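Local atomic coordinates of TlmII (Streptoalloteichus hindustanus, PDB entry 4HVM), a protein that probably takes part in the nonribosomal biosynthesis of tallysomycin as a condensation-domain protein and may bind phosphopantetheine. Residues A[37-42]-A[149-154]; A[101-106]-A[388-393]; A[143-148]-A[291-296]. All coordinates share one frame; numbering follows the deposited sequence.

Contact 1: residues A[37-42]-A[149-154]. With SO4 (sulfate ion), chain F.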
loop_
_atom_site.group_PDB
_atom_site.type_symbol
_atom_site.label_atom_id
_atom_site.label_comp_id
_atom_site.label_asym_id
_atom_site.label_seq_id
_atom_site.Cartn_x
_atom_site.Cartn_y
_atom_site.Cartn_z
ATOM N N ALA A 37 -2.712 -8.785 -0.941
ATOM C CA ALA A 37 -1.634 -8.459 -0.022
ATOM C C ALA A 37 -1.875 -9.196 1.284
ATOM O O ALA A 37 -3.015 -9.524 1.615
ATOM C CB ALA A 37 -1.580 -6.962 0.223
ATOM N N ALA A 38 -0.808 -9.448 2.034
ATOM C CA ALA A 38 -0.933 -10.160 3.300
ATOM C C ALA A 38 -0.254 -9.427 4.453
ATOM O O ALA A 38 0.894 -9.006 4.343
ATOM C CB ALA A 38 -0.374 -11.568 3.168
ATOM N N ARG A 39 -0.980 -9.275 5.556
ATOM C CA ARG A 39 -0.423 -8.731 6.787
ATOM C C ARG A 39 -0.872 -9.620 7.938
ATOM O O ARG A 39 -1.800 -10.414 7.782
ATOM C CB ARG A 39 -0.901 -7.295 7.010
ATOM C CG ARG A 39 -0.514 -6.331 5.895
ATOM C CD ARG A 39 0.991 -6.188 5.779
ATOM N NE ARG A 39 1.415 -6.056 4.388
ATOM C CZ ARG A 39 1.534 -4.897 3.749
ATOM N NH1 ARG A 39 1.258 -3.764 4.380
ATOM N NH2 ARG A 39 1.926 -4.871 2.482
ATOM N N GLY A 40 -0.219 -9.497 9.090
ATOM C CA GLY A 40 -0.567 -10.325 10.231
ATOM C C GLY A 40 -0.167 -9.756 11.577
ATOM O O GLY A 40 0.784 -8.983 11.680
ATOM N N LEU A 41 -0.907 -10.140 12.613
ATOM C CA LEU A 41 -0.578 -9.774 13.985
ATOM C C LEU A 41 -0.178 -11.021 14.764
ATOM O O LEU A 41 -0.865 -12.042 14.712
ATOM C CB LEU A 41 -1.767 -9.093 14.670
ATOM C CG LEU A 41 -2.171 -7.709 14.159
ATOM C CD1 LEU A 41 -3.362 -7.182 14.937
ATOM C CD2 LEU A 41 -1.005 -6.730 14.235
ATOM N N LEU A 42 0.936 -10.939 15.482
ATOM C CA LEU A 42 1.408 -12.064 16.279
ATOM C C LEU A 42 0.934 -11.953 17.724
ATOM O O LEU A 42 1.239 -10.981 18.412
ATOM C CB LEU A 42 2.933 -12.148 16.233
ATOM C CG LEU A 42 3.599 -13.123 17.205
ATOM C CD1 LEU A 42 3.114 -14.542 16.971
ATOM C CD2 LEU A 42 5.108 -13.045 17.070
ATOM N N SER A 149 -6.660 -0.528 6.300
ATOM C CA SER A 149 -7.834 -1.346 6.605
ATOM C C SER A 149 -7.479 -2.772 7.016
ATOM O O SER A 149 -8.213 -3.402 7.779
ATOM C CB SER A 149 -8.800 -1.369 5.416
ATOM O OG SER A 149 -9.332 -0.075 5.168
ATOM N N ARG A 150 -6.356 -3.278 6.514
ATOM C CA ARG A 150 -5.918 -4.628 6.852
ATOM C C ARG A 150 -5.649 -4.757 8.346
ATOM O O ARG A 150 -6.042 -5.737 8.973
ATOM C CB ARG A 150 -4.672 -5.021 6.055
ATOM C CG ARG A 150 -4.853 -4.993 4.549
ATOM C CD ARG A 150 -3.652 -5.609 3.844
ATOM N NE ARG A 150 -3.442 -5.037 2.518
ATOM C CZ ARG A 150 -2.508 -4.135 2.232
ATOM N NH1 ARG A 150 -1.678 -3.710 3.175
ATOM N NH2 ARG A 150 -2.398 -3.667 0.997
ATOM N N TYR A 151 -4.984 -3.759 8.915
ATOM C CA TYR A 151 -4.689 -3.770 10.342
ATOM C C TYR A 151 -5.904 -3.379 11.182
ATOM O O TYR A 151 -6.007 -3.754 12.350
ATOM C CB TYR A 151 -3.502 -2.861 10.647
ATOM C CG TYR A 151 -2.175 -3.456 10.246
ATOM C CD1 TYR A 151 -1.695 -4.594 10.873
ATOM C CD2 TYR A 151 -1.398 -2.878 9.253
ATOM C CE1 TYR A 151 -0.483 -5.146 10.520
ATOM C CE2 TYR A 151 -0.179 -3.424 8.892
ATOM C CZ TYR A 151 0.273 -4.558 9.530
ATOM O OH TYR A 151 1.483 -5.107 9.178
HETATM N N MSE A 152 -6.818 -2.618 10.586
HETATM C CA MSE A 152 -8.078 -2.292 11.244
HETATM C C MSE A 152 -8.861 -3.577 11.478
HETATM O O MSE A 152 -9.351 -3.833 12.580
HETATM C CB MSE A 152 -8.908 -1.322 10.398
HETATM C CG MSE A 152 -8.285 0.053 10.225
HETATM SE SE MSE A 152 -9.487 1.328 9.367
HETATM C CE MSE A 152 -10.737 1.543 10.841
ATOM N N VAL A 153 -8.954 -4.391 10.430
ATOM C CA VAL A 153 -9.667 -5.660 10.501
ATOM C C VAL A 153 -9.000 -6.609 11.489
ATOM O O VAL A 153 -9.673 -7.220 12.319
ATOM C CB VAL A 153 -9.759 -6.340 9.117
ATOM C CG1 VAL A 153 -10.335 -7.743 9.244
ATOM C CG2 VAL A 153 -10.604 -5.506 8.176
ATOM N N LEU A 154 -7.677 -6.724 11.401
ATOM C CA LEU A 154 -6.918 -7.582 12.306
ATOM C C LEU A 154 -7.066 -7.127 13.753
ATOM O O LEU A 154 -7.179 -7.950 14.663
ATOM C CB LEU A 154 -5.438 -7.613 11.916
ATOM C CG LEU A 154 -5.076 -8.364 10.633
ATOM C CD1 LEU A 154 -3.584 -8.276 10.356
ATOM C CD2 LEU A 154 -5.519 -9.812 10.724
HETATM S S SO4 F . 2.074 -5.249 -0.740
HETATM O O1 SO4 F . 3.522 -5.315 -0.927
HETATM O O2 SO4 F . 1.392 -5.305 -2.031
HETATM O O3 SO4 F . 1.648 -6.382 0.077
HETATM O O4 SO4 F . 1.728 -3.995 -0.074
HETATM O O HOH W 1 2.256 -7.929 9.218
#

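Contact 2: residues A[101-106]-A[388-393]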
loop_
_atom_site.group_PDB
_atom_site.type_symbol
_atom_site.label_atom_id
_atom_site.label_comp_id
_atom_site.label_asym_id
_atom_site.label_seq_id
_atom_site.Cartn_x
_atom_site.Cartn_y
_atom_site.Cartn_z
ATOM N N ARG A 101 7.669 -20.460 8.323
ATOM C CA ARG A 101 6.649 -21.205 7.596
ATOM C C ARG A 101 5.368 -20.394 7.477
ATOM O O ARG A 101 4.674 -20.454 6.461
ATOM C CB ARG A 101 6.351 -22.529 8.298
ATOM C CG ARG A 101 7.575 -23.368 8.611
ATOM C CD ARG A 101 8.206 -23.944 7.361
ATOM N NE ARG A 101 9.141 -23.024 6.717
ATOM C CZ ARG A 101 10.428 -22.918 7.030
ATOM N NH1 ARG A 101 11.200 -22.057 6.379
ATOM N NH2 ARG A 101 10.947 -23.667 7.996
ATOM N N CYS A 102 5.059 -19.636 8.526
ATOM C CA CYS A 102 3.845 -18.829 8.556
ATOM C C CYS A 102 3.892 -17.740 7.490
ATOM O O CYS A 102 2.867 -17.372 6.914
ATOM C CB CYS A 102 3.648 -18.216 9.942
ATOM S SG CYS A 102 2.073 -17.362 10.148
ATOM N N VAL A 103 5.093 -17.233 7.231
ATOM C CA VAL A 103 5.297 -16.250 6.174
ATOM C C VAL A 103 5.081 -16.904 4.819
ATOM O O VAL A 103 4.420 -16.347 3.945
ATOM C CB VAL A 103 6.707 -15.633 6.230
ATOM C CG1 VAL A 103 6.966 -14.760 5.008
ATOM C CG2 VAL A 103 6.883 -14.829 7.502
ATOM N N GLU A 104 5.642 -18.095 4.653
ATOM C CA GLU A 104 5.491 -18.842 3.415
ATOM C C GLU A 104 4.039 -19.262 3.216
ATOM O O GLU A 104 3.579 -19.411 2.087
ATOM C CB GLU A 104 6.408 -20.069 3.417
ATOM C CG GLU A 104 7.897 -19.743 3.441
ATOM C CD GLU A 104 8.743 -20.897 3.959
ATOM O OE1 GLU A 104 8.165 -21.908 4.411
ATOM O OE2 GLU A 104 9.987 -20.791 3.917
ATOM N N LEU A 105 3.317 -19.446 4.315
ATOM C CA LEU A 105 1.912 -19.835 4.242
ATOM C C LEU A 105 1.055 -18.699 3.690
ATOM O O LEU A 105 0.275 -18.889 2.757
ATOM C CB LEU A 105 1.406 -20.253 5.625
ATOM C CG LEU A 105 -0.025 -20.778 5.764
ATOM C CD1 LEU A 105 -0.081 -21.863 6.825
ATOM C CD2 LEU A 105 -0.982 -19.654 6.120
ATOM N N LEU A 106 1.195 -17.520 4.285
ATOM C CA LEU A 106 0.415 -16.357 3.881
ATOM C C LEU A 106 0.747 -15.922 2.457
ATOM O O LEU A 106 -0.140 -15.542 1.691
ATOM C CB LEU A 106 0.636 -15.205 4.859
ATOM C CG LEU A 106 0.144 -15.469 6.281
ATOM C CD1 LEU A 106 0.483 -14.310 7.191
ATOM C CD2 LEU A 106 -1.354 -15.718 6.272
ATOM N N LEU A 388 3.157 -6.628 15.474
ATOM C CA LEU A 388 3.125 -6.866 14.038
ATOM C C LEU A 388 3.956 -8.100 13.714
ATOM O O LEU A 388 4.975 -8.355 14.356
ATOM C CB LEU A 388 3.656 -5.650 13.275
ATOM C CG LEU A 388 2.649 -4.573 12.855
ATOM C CD1 LEU A 388 1.897 -4.003 14.048
ATOM C CD2 LEU A 388 3.353 -3.468 12.085
ATOM N N PHE A 389 3.517 -8.868 12.724
ATOM C CA PHE A 389 4.196 -10.112 12.379
ATOM C C PHE A 389 4.937 -10.035 11.048
ATOM O O PHE A 389 4.318 -10.057 9.985
ATOM C CB PHE A 389 3.217 -11.289 12.372
ATOM C CG PHE A 389 3.837 -12.580 11.925
ATOM C CD1 PHE A 389 4.804 -13.200 12.701
ATOM C CD2 PHE A 389 3.468 -13.168 10.729
ATOM C CE1 PHE A 389 5.388 -14.384 12.292
ATOM C CE2 PHE A 389 4.047 -14.353 10.317
ATOM C CZ PHE A 389 5.008 -14.962 11.098
ATOM N N ARG A 390 6.264 -9.946 11.129
ATOM C CA ARG A 390 7.143 -10.004 9.960
ATOM C C ARG A 390 6.670 -9.122 8.810
ATOM O O ARG A 390 6.678 -9.546 7.655
ATOM C CB ARG A 390 7.295 -11.451 9.475
ATOM C CG ARG A 390 7.946 -12.397 10.476
ATOM C CD ARG A 390 9.462 -12.251 10.496
ATOM N NE ARG A 390 10.085 -13.204 11.411
ATOM C CZ ARG A 390 10.454 -14.437 11.073
ATOM N NH1 ARG A 390 10.265 -14.874 9.835
ATOM N NH2 ARG A 390 11.012 -15.234 11.975
ATOM N N GLU A 391 6.248 -7.902 9.130
ATOM C CA GLU A 391 5.718 -6.989 8.123
ATOM C C GLU A 391 6.697 -6.767 6.971
ATOM O O GLU A 391 6.292 -6.656 5.816
ATOM C CB GLU A 391 5.332 -5.651 8.758
ATOM C CG GLU A 391 4.610 -4.704 7.813
ATOM C CD GLU A 391 4.208 -3.404 8.484
ATOM O OE1 GLU A 391 5.088 -2.729 9.062
ATOM O OE2 GLU A 391 3.008 -3.060 8.437
ATOM N N ALA A 392 7.985 -6.724 7.296
ATOM C CA ALA A 392 9.033 -6.528 6.300
ATOM C C ALA A 392 9.092 -7.658 5.276
ATOM O O ALA A 392 9.452 -7.440 4.119
ATOM C CB ALA A 392 10.377 -6.370 6.979
ATOM N N ASP A 393 8.742 -8.864 5.709
ATOM C CA ASP A 393 8.806 -10.036 4.842
ATOM C C ASP A 393 7.491 -10.277 4.100
ATOM O O ASP A 393 7.469 -10.925 3.054
ATOM C CB ASP A 393 9.203 -11.283 5.642
ATOM C CG ASP A 393 10.631 -11.218 6.153
ATOM O OD1 ASP A 393 11.470 -10.552 5.503
ATOM O OD2 ASP A 393 10.915 -11.841 7.198
#

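Contact 3: residues A[143-148]-A[291-296]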
loop_
_atom_site.group_PDB
_atom_site.type_symbol
_atom_site.label_atom_id
_atom_site.label_comp_id
_atom_site.label_asym_id
_atom_site.label_seq_id
_atom_site.Cartn_x
_atom_site.Cartn_y
_atom_site.Cartn_z
HETATM N N MSE A 143 -9.109 -4.073 -3.564
HETATM C CA MSE A 143 -10.325 -3.321 -3.859
HETATM C C MSE A 143 -11.329 -3.416 -2.713
HETATM O O MSE A 143 -12.429 -2.868 -2.789
HETATM C CB MSE A 143 -10.962 -3.813 -5.159
HETATM C CG MSE A 143 -10.218 -3.389 -6.410
HETATM SE SE MSE A 143 -11.057 -4.042 -8.038
HETATM C CE MSE A 143 -12.874 -3.439 -7.695
ATOM N N LEU A 144 -10.942 -4.125 -1.660
ATOM C CA LEU A 144 -11.759 -4.231 -0.460
ATOM C C LEU A 144 -11.049 -3.592 0.722
ATOM O O LEU A 144 -11.644 -2.825 1.470
ATOM C CB LEU A 144 -12.074 -5.695 -0.143
ATOM C CG LEU A 144 -13.021 -6.427 -1.097
ATOM C CD1 LEU A 144 -13.453 -7.753 -0.500
ATOM C CD2 LEU A 144 -14.230 -5.565 -1.422
ATOM N N LEU A 145 -9.769 -3.913 0.881
ATOM C CA LEU A 145 -8.979 -3.394 1.990
ATOM C C LEU A 145 -7.677 -2.766 1.505
ATOM O O LEU A 145 -6.903 -3.406 0.794
ATOM C CB LEU A 145 -8.664 -4.517 2.978
ATOM C CG LEU A 145 -9.850 -5.329 3.502
ATOM C CD1 LEU A 145 -9.376 -6.407 4.464
ATOM C CD2 LEU A 145 -10.866 -4.424 4.170
ATOM N N ASP A 146 -7.438 -1.516 1.889
ATOM C CA ASP A 146 -6.155 -0.878 1.627
ATOM C C ASP A 146 -5.178 -1.186 2.763
ATOM O O ASP A 146 -5.479 -1.999 3.639
ATOM C CB ASP A 146 -6.311 0.634 1.416
ATOM C CG ASP A 146 -7.066 1.319 2.546
ATOM O OD1 ASP A 146 -7.232 0.719 3.628
ATOM O OD2 ASP A 146 -7.490 2.478 2.345
ATOM N N ALA A 147 -4.019 -0.535 2.746
ATOM C CA ALA A 147 -2.970 -0.792 3.731
ATOM C C ALA A 147 -3.443 -0.653 5.178
ATOM O O ALA A 147 -3.164 -1.511 6.017
ATOM C CB ALA A 147 -1.774 0.121 3.472
ATOM N N ARG A 148 -4.161 0.430 5.457
ATOM C CA ARG A 148 -4.633 0.716 6.805
ATOM C C ARG A 148 -5.760 -0.221 7.230
ATOM O O ARG A 148 -5.809 -0.659 8.380
ATOM C CB ARG A 148 -5.087 2.174 6.912
ATOM C CG ARG A 148 -5.574 2.584 8.296
ATOM C CD ARG A 148 -5.891 4.069 8.349
ATOM N NE ARG A 148 -6.353 4.494 9.668
ATOM C CZ ARG A 148 -6.627 5.753 9.994
ATOM N NH1 ARG A 148 -6.483 6.719 9.096
ATOM N NH2 ARG A 148 -7.042 6.048 11.218
ATOM N N SER A 291 -13.232 6.650 10.503
ATOM C CA SER A 291 -12.522 5.384 10.616
ATOM C C SER A 291 -13.209 4.326 9.753
ATOM O O SER A 291 -13.871 3.420 10.259
ATOM C CB SER A 291 -12.447 4.935 12.075
ATOM O OG SER A 291 -13.723 4.984 12.684
ATOM N N VAL A 292 -13.049 4.456 8.441
ATOM C CA VAL A 292 -13.743 3.590 7.497
ATOM C C VAL A 292 -12.876 2.420 7.056
ATOM O O VAL A 292 -11.737 2.608 6.633
ATOM C CB VAL A 292 -14.176 4.376 6.239
ATOM C CG1 VAL A 292 -14.823 3.449 5.219
ATOM C CG2 VAL A 292 -15.121 5.501 6.618
ATOM N N VAL A 293 -13.417 1.212 7.163
ATOM C CA VAL A 293 -12.757 0.034 6.614
ATOM C C VAL A 293 -13.124 -0.082 5.143
ATOM O O VAL A 293 -14.293 -0.266 4.804
ATOM C CB VAL A 293 -13.181 -1.260 7.350
ATOM C CG1 VAL A 293 -12.688 -2.495 6.609
ATOM C CG2 VAL A 293 -12.659 -1.258 8.773
ATOM N N GLY A 294 -12.125 0.039 4.275
ATOM C CA GLY A 294 -12.340 -0.040 2.842
ATOM C C GLY A 294 -11.252 0.619 2.017
ATOM O O GLY A 294 -10.272 1.131 2.561
ATOM N N PRO A 295 -11.420 0.609 0.687
ATOM C CA PRO A 295 -10.458 1.225 -0.232
ATOM C C PRO A 295 -10.565 2.747 -0.259
ATOM O O PRO A 295 -11.434 3.295 -0.939
ATOM C CB PRO A 295 -10.856 0.645 -1.590
ATOM C CG PRO A 295 -12.313 0.357 -1.460
ATOM C CD PRO A 295 -12.535 -0.040 -0.026
ATOM N N LEU A 296 -9.676 3.417 0.468
ATOM C CA LEU A 296 -9.652 4.874 0.507
ATOM C C LEU A 296 -8.227 5.414 0.353
ATOM O O LEU A 296 -7.925 6.533 0.766
ATOM C CB LEU A 296 -10.289 5.381 1.803
ATOM C CG LEU A 296 -11.808 5.209 1.895
ATOM C CD1 LEU A 296 -12.320 5.712 3.229
ATOM C CD2 LEU A 296 -12.509 5.927 0.749
#

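Contact 1: residues A[37-42]-A[149-154]
Ala-37 opens this part of strand 36-44 with a methyl group laid over one face of the Arg-150 guanidinium, its CB 3.5 Å from Arg-150 NH2; so small a side chain lets the flat cation settle against the strand. Ala-38 faces the other side of the sheet, toward Leu-106, but its O takes a weak bond from Arg-39 NE. Arg-39 carries the largest share of the contact. Its chain, bent at chi2 (-63°) and again at chi3, runs its methylenes past the phenol end of Tyr-151, with CD 3.6 Å from Tyr-151 OH. Arg-150 NH1 sits over one face of the Arg-39 guanidinium, 3.2 Å from Arg-39 NH1, the two planes turned 61° apart. A sulfate beside the pair takes two weak bonds from Arg-39 NH2, to O4 (2.7 Å) and O3, which would probably offset some of the like charge. An alanine in place of Arg-39 would lack the guanidinium and the methylenes beyond CB, and would probably weaken sulfate binding and loosen the packing around the Tyr-151 phenol. At Gly-40 the backbone N donates to a water, which donates to Tyr-151 OH (2.9 Å), a hydroxyl also bonded to Glu-391. Leu-154 CD1 rests on Gly-40 CA at 3.6 Å. Leu-41 forks over the helix, CD1 against Leu-154 CB (3.7 Å) and CD2 beside Tyr-151 CD1. The interface is apolar where Leu-41 meets Leu-154 and cationic where Arg-39 meets Arg-150. The two arginines probably make a positive patch that could attract an anion, consistent with the sulfate, probably from the crystallisation liquor, bonded to Arg-39.

Contact 2: residues A[101-106]-A[388-393]
Helix 98-110 presents one side to the turn that follows strand 385-388, and the backbones come nearest where the CA atoms of Val-103 and Asp-393 are 7.3 Å apart. The turn pivots on Arg-390, whose left-handed backbone (phi 46°, psi 44°) lets the chain leave the strand and enter helix 391-394 at once; Arg-390 is the N-cap residue, and its O accepts the N-H of Asp-393. No hydrogen bond links the two segments, so the contact rests on shape. Phe-389, with CG anti to its backbone N (chi1 176°), reaches its ring out to the helix. Its CE2 and CZ corner meets Cys-102: SG lies 3.6 Å from Phe-389 CE2, and Cys-102 CB lies 3.7 Å from Phe-389 CZ. The sulfur approaches the ring obliquely, a sulfur-aromatic contact that suits a small, polarisable side chain facing a broad ring. Val-103 fills the next place with both branches. Its CG2 stands 3.9 Å from Arg-390 CB and touches the Phe-389 ring as well, while CG1 reaches Asp-393 CB at 4.2 Å. A beta-branched valine, short and forked, can thus serve three neighbours at once. Arg-390, bent at chi2, lays its CG over one face of the Phe-389 ring, so its aliphatic part closes the apolar patch. Arg-107 adds a polar tie farther along the helix, bonding to Asp-393 O. In the chain's topology, strand 385-388 edges the five-stranded sheet of the N-terminal half, and the turn leads on toward strand 417-424 of the other sheet, a crossover between the two halves, as in the chloramphenicol acetyltransferase-like fold, probably corresponding to the latch region of condensation domains.

Contact 3: residues A[143-148]-A[291-296]
One hydrogen bond joins the segments: Leu-296 N donates to Asp-146 OD2 at 3.0 Å, nearly straight (161°), meeting the oxygen from above the carboxylate plane. The aspartate is well placed for this, its CG in the crowded position between backbone N and carbonyl carbon (chi1 53°), from where it also caps helix 147-161. Arg-284 forms a salt bridge to OD2, Thr-297 bonds to the same oxygen, and Ser-149 binds OD1, so the buried charge is thoroughly satisfied and probably remains ionised. Two acceptors, Asp-146 OD2 and Gly-294 O, lie close together where Arg-284 bonds to both, weakly to Gly-294 O, which probably balances them. Among weaker contacts, Gly-294 CA points a C-H at Leu-144 O over 3.2 Å, and Pro-295 CD sits by the same oxygen. The extended backbone at Gly-294, with phi at 158°, suits glycine because a side chain would collide with Pro-295. Apolar packing adds Leu-145 CD2 alongside Val-293 CG1 at 3.6 Å, the two side chains pointing the same way. With His-141 two residues before the segment, residues 143-147 correspond to the later part of the condensation-domain signature HHxxxDG, which here reads HQMLLDA; the second histidine and the glycine of the consensus are not kept, but the aspartate, which typically plays a structural part by pairing with an arginine, does so here with Arg-284.

Helix 147-161 joins contact 1 to contact 3, whose centres lie 11 Å apart: Ser-149 OG, at the start of the helix, bonds Gly-294 N at 2.9 Å. Contact 2 adjoins contact 1 at a similar separation, through Gly-40 O and Phe-389 N (2.9 Å) and through Tyr-151 OH and Glu-391 OE2 (2.7 Å). Contacts 2 and 3 stay apart, with centres about 21 Å from each other and nearest atoms about 7 Å. Contact 1 therefore sits between them, tying the crossover strand to the signature-motif loop, which by analogy with relatives would border the active-site channel. The sulfate beside Arg-39 belongs to this middle contact.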